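Local atomic coordinates of kelch domain-containing protein (Colletotrichum graminicola M1.001, PDB entry 5C86), a protein that oxidises alcohols, probably at a copper-radical centre like that of the related galactose oxidase. Residues A[9-13]-A[49-53]; A[111-116]-A[154-158]; A[182-186]-A[452-457]. All coordinates share one frame; numbering follows the deposited sequence. Where two conformers were deposited one is given.

Contact 1: residues A[9-13]-A[49-53]; sequences MVKFP and TSLYN
Where two neighbouring blades of the kelch beta-propeller meet, V10 near the end of strand 5-11, and F12 and P13 just beyond it, pack against S50 and Y52 of strand 47-52. The nearest CA pair, F12 with S50, is 7.0 Å apart and no hydrogen bond crosses, so the join rests on side-chain packing, with the F12 ring edge also lying against the backbone of L51 and Y52. S50 presents its hydroxyl to that edge, OG lying near the ring plane at 3.4 Å from F12 CD1. The same oxygen sits 3.3 Å from P13 CD, touching both phenyl edge and pyrrolidine. Its rotation is set by the bond to S60 O and by OG standing anti to the S50 backbone N (chi1 171°). Strand 5-11 is an edge strand, the one on the outer side of the ring, of a blade whose other strands, 336-340, 346-350 and 364-369, come from much later in the sequence; backbone bonds of V10 to G365 and F12 to F363 document this N-terminal closure of the propeller. Strand 47-52 belongs to the next blade, its S50 paired with V30. Further along, Y52 CB lies oblique to the F12 ring, 3.7 Å from CZ, the two side chains crossing at about a right angle. V10 adds a looser apolar touch, CG1 to Y52 CD1 at 4.1 Å, and both V10 and Y52 meet F367.

Contact 2: residues A[111-116]-A[154-158]; sequences LSNMQI and NTWTK
S112 and W156 meet through a weak hydrogen bond, W156 NE1 to S112 O at 3.0 Å, with the carbonyl oxygen near the indole plane at its edge. T95 OG1 also bonds S112 O and is a weak partner of W156 NE1. The straighter bond of the contact runs from S112 N to N154 OD1, 2.9 Å at an N-H...O angle of 157°, and Y149 OH holds the same amide oxygen. One water links S112 OG, 2.6 Å away, to W156 N; a second accepts from K158 NZ and donates to Q115 O. Across the contact, the indole face is met by M114. Its CG, held beside the M114 backbone N (chi1 -72°), lies 3.7 Å from the centroid of the six-membered ring of W156, offset toward the rim. SD follows at 4.7 Å from that centroid, a Met-aromatic contact. Residues 111-116 leave the outermost strand of one propeller blade and run within 8° of the direction of 154-158, which includes outer strand 155-158 of the next blade. N154 and T155 form a G1 beta bulge opposite D150. E147, in that second blade, accepts from the backbone N of both Q115 and I116. Aliphatic contacts fill the far end: Q115 CB meets K158 CG at 3.5 Å, and I116 CD1 reaches K158 CD at 3.8 Å, the lysine crossing each side chain at about a right angle.

Contact 3: residues A[182-186]-A[452-457]; sequences WSWKN and DYGVAI
G454, W184 and K185 bury the most surface here, where the turn after strand 181-183 of a propeller blade meets a loop of the C-terminal early-set domain. G454 has no side chain between the two backbones, and its CA lies 3.9 Å from the CA of K185, the closest CA pair of the contact. The carbonyl oxygen of G454 lies 3.4 Å from W184 CE3, oblique to the indole. W184 starts away from the loop, but with CG anti to its own backbone N (chi1 -164°) the six-membered ring swings back, alongside V455, where CZ3 meets CG2 at 4.0 Å. The other end of the indole is fixed by the bond from NE1 to G260 O. K185 runs out extended beyond CG, crossing D452 at about a right angle; its aliphatic part does the touching, CG to D452 OD2 at 3.5 Å. The ammonium NZ stays 4.2 Å from OD2, beyond a salt bridge with D452, and pairs instead with E261. D452 is tied within its own loop: OD1 accepts from G454 N at 2.8 Å, an Asx turn, and from a water that also accepts from N186 N. S183 CB meets I457 CD1 at 3.6 Å. No direct hydrogen bond crosses; the side-chain contacts are mostly carbon against carbon or oxygen. Polar links include that water and R430, whose NH2 reaches S183 O while NH1 holds V455 O in its own domain, and the carboxylate of D452 probably adds a longer-range attraction to the ammonium of K185.

From the N terminus, contact 1 joins residues 9-13, at the end of the strand that closes the last propeller blade, to strand 47-52 of the first blade, next to it round the ring. Contact 2 then spans 111-116 and 154-158, joining the loop that leaves the outer strand of the second blade to the outer strand of the third. Contact 3 makes by far the longest closure, from 182-186 in the fourth of the seven blades to 452-457 in the C-terminal domain. The three loops are in series, neither nested nor crossed. Their centres lie 22 to 33 Å apart and none touches another; contacts 1 and 3 are on opposite sides of the chain's centre.

Contact 1: residues A[9-13]-A[49-53]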
loop_
_atom_site.group_PDB
_atom_site.type_symbol
_atom_site.label_atom_id
_atom_site.label_comp_id
_atom_site.label_asym_id
_atom_site.label_seq_id
_atom_site.Cartn_x
_atom_site.Cartn_y
_atom_site.Cartn_z
ATOM N N MET A 9 -12.844 -17.417 -7.226
ATOM C CA MET A 9 -13.090 -16.791 -5.940
ATOM C C MET A 9 -12.368 -17.587 -4.859
ATOM O O MET A 9 -12.435 -18.818 -4.845
ATOM C CB MET A 9 -14.599 -16.694 -5.579
ATOM C CG MET A 9 -15.495 -15.760 -6.419
ATOM S SD MET A 9 -15.545 -13.956 -6.156
ATOM C CE MET A 9 -14.608 -13.728 -4.710
ATOM N N VAL A 10 -11.702 -16.855 -3.965
ATOM C CA VAL A 10 -10.911 -17.315 -2.860
ATOM C C VAL A 10 -11.712 -16.873 -1.635
ATOM O O VAL A 10 -12.136 -15.719 -1.550
ATOM C CB VAL A 10 -9.533 -16.638 -2.932
ATOM C CG1 VAL A 10 -8.747 -16.655 -1.622
ATOM C CG2 VAL A 10 -8.758 -17.309 -4.069
ATOM N N LYS A 11 -11.887 -17.755 -0.676
ATOM C CA LYS A 11 -12.718 -17.435 0.483
ATOM C C LYS A 11 -11.958 -17.596 1.762
ATOM O O LYS A 11 -11.381 -18.639 2.061
ATOM C CB LYS A 11 -13.934 -18.374 0.476
ATOM C CG LYS A 11 -15.264 -17.666 0.745
ATOM C CD LYS A 11 -16.248 -18.613 1.450
ATOM C CE LYS A 11 -16.459 -19.900 0.658
ATOM N NZ LYS A 11 -17.061 -20.974 1.505
ATOM N N PHE A 12 -11.883 -16.556 2.563
ATOM C CA PHE A 12 -11.197 -16.612 3.764
ATOM C C PHE A 12 -12.186 -16.856 4.952
ATOM O O PHE A 12 -13.308 -16.424 4.880
ATOM C CB PHE A 12 -10.459 -15.263 4.056
ATOM C CG PHE A 12 -9.180 -15.090 3.246
ATOM C CD1 PHE A 12 -7.960 -15.617 3.682
ATOM C CD2 PHE A 12 -9.214 -14.325 2.104
ATOM C CE1 PHE A 12 -6.807 -15.478 2.920
ATOM C CE2 PHE A 12 -8.052 -14.159 1.344
ATOM C CZ PHE A 12 -6.863 -14.724 1.766
ATOM N N PRO A 13 -11.674 -17.365 6.049
ATOM C CA PRO A 13 -12.556 -17.567 7.221
ATOM C C PRO A 13 -12.718 -16.263 8.010
ATOM O O PRO A 13 -13.459 -16.270 9.018
ATOM C CB PRO A 13 -11.777 -18.573 8.043
ATOM C CG PRO A 13 -10.324 -18.215 7.785
ATOM C CD PRO A 13 -10.319 -17.891 6.314
ATOM N N THR A 49 -6.353 -14.053 12.165
ATOM C CA THR A 49 -5.604 -13.952 10.882
ATOM C C THR A 49 -5.785 -15.189 10.101
ATOM O O THR A 49 -6.108 -16.293 10.658
ATOM C CB THR A 49 -4.133 -13.600 11.049
ATOM O OG1 THR A 49 -3.382 -14.783 11.433
ATOM C CG2 THR A 49 -3.876 -12.487 12.014
ATOM N N SER A 50 -5.593 -15.089 8.804
ATOM C CA SER A 50 -5.597 -16.251 7.921
ATOM C C SER A 50 -4.558 -15.985 6.832
ATOM O O SER A 50 -4.137 -14.837 6.618
ATOM C CB SER A 50 -6.961 -16.527 7.354
ATOM O OG SER A 50 -7.000 -17.522 6.338
ATOM N N LEU A 51 -4.060 -17.048 6.233
ATOM C CA LEU A 51 -2.962 -16.985 5.243
ATOM C C LEU A 51 -3.332 -17.716 3.996
ATOM O O LEU A 51 -3.759 -18.888 4.094
ATOM C CB LEU A 51 -1.736 -17.616 5.833
ATOM C CG LEU A 51 -0.446 -17.564 4.988
ATOM C CD1 LEU A 51 0.135 -16.178 5.083
ATOM C CD2 LEU A 51 0.603 -18.604 5.426
ATOM N N TYR A 52 -3.149 -17.093 2.824
ATOM C CA TYR A 52 -3.348 -17.736 1.554
ATOM C C TYR A 52 -1.968 -18.094 0.996
ATOM O O TYR A 52 -1.090 -17.272 0.915
ATOM C CB TYR A 52 -4.076 -16.855 0.519
ATOM C CG TYR A 52 -4.122 -17.377 -0.887
ATOM C CD1 TYR A 52 -5.017 -18.338 -1.267
ATOM C CD2 TYR A 52 -3.283 -16.867 -1.843
ATOM C CE1 TYR A 52 -5.045 -18.825 -2.558
ATOM C CE2 TYR A 52 -3.334 -17.293 -3.131
ATOM C CZ TYR A 52 -4.203 -18.284 -3.474
ATOM O OH TYR A 52 -4.210 -18.661 -4.787
ATOM N N ASN A 53 -1.756 -19.390 0.731
ATOM C CA ASN A 53 -0.512 -19.871 0.165
ATOM C C ASN A 53 -0.575 -19.801 -1.332
ATOM O O ASN A 53 -1.383 -20.460 -1.978
ATOM C CB ASN A 53 -0.301 -21.323 0.640
ATOM C CG ASN A 53 1.051 -21.810 0.304
ATOM O OD1 ASN A 53 1.399 -21.905 -0.847
ATOM N ND2 ASN A 53 1.818 -21.984 1.268
#

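Contact 2: residues A[111-116]-A[154-158]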
loop_
_atom_site.group_PDB
_atom_site.type_symbol
_atom_site.label_atom_id
_atom_site.label_comp_id
_atom_site.label_asym_id
_atom_site.label_seq_id
_atom_site.Cartn_x
_atom_site.Cartn_y
_atom_site.Cartn_z
ATOM N N LEU A 111 5.861 -4.583 20.705
ATOM C CA LEU A 111 6.802 -3.522 20.759
ATOM C C LEU A 111 6.329 -2.472 21.712
ATOM O O LEU A 111 5.266 -2.635 22.296
ATOM C CB LEU A 111 7.102 -2.977 19.340
ATOM C CG LEU A 111 7.743 -3.961 18.330
ATOM C CD1 LEU A 111 7.961 -3.278 16.973
ATOM C CD2 LEU A 111 9.090 -4.451 18.803
ATOM N N SER A 112 7.084 -1.386 21.844
ATOM C CA SER A 112 6.755 -0.312 22.779
ATOM C C SER A 112 5.411 0.285 22.394
ATOM O O SER A 112 5.162 0.513 21.193
ATOM C CB SER A 112 7.840 0.714 22.748
ATOM O OG SER A 112 7.613 1.863 23.590
ATOM N N ASN A 113 4.565 0.632 23.388
ATOM C CA ASN A 113 3.373 1.394 23.119
ATOM C C ASN A 113 3.720 2.736 22.506
ATOM O O ASN A 113 4.662 3.386 22.796
ATOM C CB ASN A 113 2.653 1.694 24.484
ATOM C CG ASN A 113 2.000 0.543 25.081
ATOM O OD1 ASN A 113 1.815 -0.531 24.572
ATOM N ND2 ASN A 113 1.572 0.793 26.326
ATOM N N MET A 114 2.845 3.237 21.618
ATOM C CA MET A 114 2.928 4.612 21.137
ATOM C C MET A 114 2.768 5.660 22.250
ATOM O O MET A 114 2.172 5.309 23.297
ATOM C CB MET A 114 1.874 4.866 20.034
ATOM C CG MET A 114 2.179 4.180 18.689
ATOM S SD MET A 114 0.833 4.461 17.507
ATOM C CE MET A 114 -0.534 3.571 18.143
ATOM N N GLN A 115 3.340 6.819 22.010
ATOM C CA GLN A 115 3.173 7.998 22.906
ATOM C C GLN A 115 1.745 8.489 22.928
ATOM O O GLN A 115 1.304 8.998 23.967
ATOM C CB GLN A 115 4.084 9.122 22.550
ATOM C CG GLN A 115 5.546 8.719 22.763
ATOM C CD GLN A 115 5.852 8.622 24.260
ATOM O OE1 GLN A 115 6.117 7.545 24.784
ATOM N NE2 GLN A 115 5.690 9.748 24.942
ATOM N N ILE A 116 1.045 8.414 21.781
ATOM C CA ILE A 116 -0.348 8.878 21.675
ATOM C C ILE A 116 -1.144 7.756 21.081
ATOM O O ILE A 116 -0.816 7.329 19.913
ATOM C CB ILE A 116 -0.464 10.118 20.806
ATOM C CG1 ILE A 116 0.495 11.205 21.293
ATOM C CG2 ILE A 116 -1.907 10.605 20.703
ATOM C CD1 ILE A 116 0.836 12.360 20.386
ATOM N N ASN A 154 13.768 0.553 20.121
ATOM C CA ASN A 154 12.351 0.292 20.498
ATOM C C ASN A 154 11.723 1.448 21.258
ATOM O O ASN A 154 11.156 1.227 22.342
ATOM C CB ASN A 154 12.240 -1.044 21.252
ATOM C CG ASN A 154 10.803 -1.512 21.584
ATOM O OD1 ASN A 154 9.799 -1.387 20.864
ATOM N ND2 ASN A 154 10.708 -2.108 22.752
ATOM N N THR A 155 11.853 2.646 20.721
ATOM C CA THR A 155 11.307 3.853 21.319
ATOM C C THR A 155 10.404 4.586 20.352
ATOM O O THR A 155 10.712 4.628 19.157
ATOM C CB THR A 155 12.395 4.862 21.721
ATOM O OG1 THR A 155 13.115 5.316 20.547
ATOM C CG2 THR A 155 13.343 4.236 22.710
ATOM N N TRP A 156 9.340 5.190 20.880
ATOM C CA TRP A 156 8.524 6.189 20.204
ATOM C C TRP A 156 8.835 7.548 20.768
ATOM O O TRP A 156 8.900 7.673 22.045
ATOM C CB TRP A 156 7.048 5.908 20.430
ATOM C CG TRP A 156 6.492 4.707 19.678
ATOM C CD1 TRP A 156 6.334 3.479 20.098
ATOM C CD2 TRP A 156 6.047 4.724 18.286
ATOM N NE1 TRP A 156 5.756 2.656 19.146
ATOM C CE2 TRP A 156 5.574 3.398 18.011
ATOM C CE3 TRP A 156 5.951 5.718 17.311
ATOM C CZ2 TRP A 156 5.070 3.042 16.726
ATOM C CZ3 TRP A 156 5.456 5.358 16.050
ATOM C CH2 TRP A 156 5.001 4.054 15.808
ATOM N N THR A 157 9.008 8.545 19.955
ATOM C CA THR A 157 9.276 9.908 20.366
ATOM C C THR A 157 8.237 10.833 19.681
ATOM O O THR A 157 8.069 10.788 18.451
ATOM C CB THR A 157 10.707 10.259 19.963
ATOM O OG1 THR A 157 11.580 9.204 20.420
ATOM C CG2 THR A 157 11.131 11.604 20.568
ATOM N N LYS A 158 7.541 11.687 20.440
ATOM C CA LYS A 158 6.745 12.732 19.897
ATOM C C LYS A 158 7.556 13.748 19.214
ATOM O O LYS A 158 8.663 14.089 19.647
ATOM C CB LYS A 158 5.873 13.411 20.991
ATOM C CG LYS A 158 4.937 12.405 21.602
ATOM C CD LYS A 158 3.915 12.966 22.559
ATOM C CE LYS A 158 4.649 13.414 23.834
ATOM N NZ LYS A 158 3.588 13.403 24.864
HETATM O O HOH W 1 8.693 4.198 23.604
HETATM O O HOH W 2 3.012 10.376 25.935
#

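Contact 3: residues A[182-186]-A[452-457]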
loop_
_atom_site.group_PDB
_atom_site.type_symbol
_atom_site.label_atom_id
_atom_site.label_comp_id
_atom_site.label_asym_id
_atom_site.label_seq_id
_atom_site.Cartn_x
_atom_site.Cartn_y
_atom_site.Cartn_z
ATOM N N TRP A 182 3.853 9.907 2.148
ATOM C CA TRP A 182 4.899 9.421 1.235
ATOM C C TRP A 182 6.263 9.806 1.777
ATOM O O TRP A 182 6.580 10.986 1.719
ATOM C CB TRP A 182 4.653 9.918 -0.203
ATOM C CG TRP A 182 3.475 9.274 -0.766
ATOM C CD1 TRP A 182 2.222 9.779 -0.903
ATOM C CD2 TRP A 182 3.391 7.890 -1.113
ATOM N NE1 TRP A 182 1.361 8.799 -1.344
ATOM C CE2 TRP A 182 2.047 7.633 -1.495
ATOM C CE3 TRP A 182 4.300 6.859 -1.100
ATOM C CZ2 TRP A 182 1.617 6.366 -1.814
ATOM C CZ3 TRP A 182 3.899 5.620 -1.429
ATOM C CH2 TRP A 182 2.543 5.373 -1.771
ATOM N N SER A 183 7.030 8.821 2.191
ATOM C CA SER A 183 8.388 9.093 2.638
ATOM C C SER A 183 9.287 9.528 1.522
ATOM O O SER A 183 9.174 9.071 0.349
ATOM C CB SER A 183 8.973 7.880 3.268
ATOM O OG SER A 183 8.248 7.527 4.421
ATOM N N TRP A 184 10.174 10.478 1.845
ATOM C CA TRP A 184 11.039 11.072 0.841
ATOM C C TRP A 184 12.465 11.349 1.415
ATOM O O TRP A 184 12.837 10.770 2.402
ATOM C CB TRP A 184 10.335 12.281 0.205
ATOM C CG TRP A 184 10.862 12.824 -1.085
ATOM C CD1 TRP A 184 11.250 14.174 -1.388
ATOM C CD2 TRP A 184 11.077 12.094 -2.310
ATOM N NE1 TRP A 184 11.629 14.273 -2.695
ATOM C CE2 TRP A 184 11.548 13.039 -3.281
ATOM C CE3 TRP A 184 10.853 10.767 -2.699
ATOM C CZ2 TRP A 184 11.771 12.673 -4.576
ATOM C CZ3 TRP A 184 11.093 10.407 -4.053
ATOM C CH2 TRP A 184 11.575 11.356 -4.936
ATOM N N LYS A 185 13.201 12.227 0.764
ATOM C CA LYS A 185 14.613 12.395 1.045
ATOM C C LYS A 185 14.854 12.820 2.481
ATOM O O LYS A 185 14.051 13.626 3.020
ATOM C CB LYS A 185 15.177 13.378 0.057
ATOM C CG LYS A 185 15.122 12.891 -1.394
ATOM C CD LYS A 185 15.657 13.927 -2.397
ATOM C CE LYS A 185 15.479 13.431 -3.845
ATOM N NZ LYS A 185 16.337 14.287 -4.754
ATOM N N ASN A 186 15.917 12.287 3.068
ATOM C CA ASN A 186 16.468 12.791 4.359
ATOM C C ASN A 186 15.434 12.903 5.465
ATOM O O ASN A 186 15.307 13.942 6.160
ATOM C CB ASN A 186 16.989 14.189 4.064
ATOM C CG ASN A 186 17.949 14.708 5.159
ATOM O OD1 ASN A 186 18.443 13.958 5.960
ATOM N ND2 ASN A 186 18.115 15.982 5.205
ATOM N N ASP A 452 19.662 7.146 -3.161
ATOM C CA ASP A 452 19.014 7.949 -2.161
ATOM C C ASP A 452 17.976 7.062 -1.444
ATOM O O ASP A 452 17.035 6.519 -2.081
ATOM C CB ASP A 452 18.281 9.104 -2.861
ATOM C CG ASP A 452 17.927 10.226 -1.908
ATOM O OD1 ASP A 452 17.416 9.965 -0.818
ATOM O OD2 ASP A 452 18.217 11.406 -2.287
ATOM N N TYR A 453 18.126 6.958 -0.132
ATOM C CA TYR A 453 17.197 6.191 0.676
ATOM C C TYR A 453 15.823 6.803 0.738
ATOM O O TYR A 453 14.918 6.084 1.194
ATOM C CB TYR A 453 17.710 5.939 2.097
ATOM C CG TYR A 453 18.765 4.879 2.173
ATOM C CD1 TYR A 453 18.505 3.540 2.112
ATOM C CD2 TYR A 453 20.120 5.239 2.346
ATOM C CE1 TYR A 453 19.488 2.585 2.173
ATOM C CE2 TYR A 453 21.081 4.265 2.438
ATOM C CZ TYR A 453 20.807 2.973 2.375
ATOM O OH TYR A 453 21.766 1.974 2.385
ATOM N N GLY A 454 15.640 8.050 0.315
ATOM C CA GLY A 454 14.323 8.633 0.193
ATOM C C GLY A 454 13.546 8.131 -0.974
ATOM O O GLY A 454 12.333 8.231 -1.003
ATOM N N VAL A 455 14.285 7.568 -1.944
ATOM C CA VAL A 455 13.771 6.921 -3.112
ATOM C C VAL A 455 13.622 5.418 -2.811
ATOM O O VAL A 455 12.493 4.898 -2.752
ATOM C CB VAL A 455 14.659 7.152 -4.337
ATOM C CG1 VAL A 455 14.206 6.281 -5.528
ATOM C CG2 VAL A 455 14.641 8.639 -4.703
ATOM N N ALA A 456 14.732 4.746 -2.492
ATOM C CA ALA A 456 14.759 3.353 -2.148
ATOM C C ALA A 456 14.654 3.242 -0.655
ATOM O O ALA A 456 15.622 3.029 0.106
ATOM C CB ALA A 456 16.050 2.753 -2.639
ATOM N N ILE A 457 13.437 3.441 -0.174
ATOM C CA ILE A 457 13.142 3.238 1.256
ATOM C C ILE A 457 13.601 1.821 1.652
ATOM O O ILE A 457 13.335 0.871 0.961
ATOM C CB ILE A 457 11.632 3.417 1.520
ATOM C CG1 ILE A 457 11.101 4.823 1.184
ATOM C CG2 ILE A 457 11.325 3.007 2.943
ATOM C CD1 ILE A 457 11.685 5.942 2.046
HETATM O O HOH W 3 17.764 10.917 1.423
#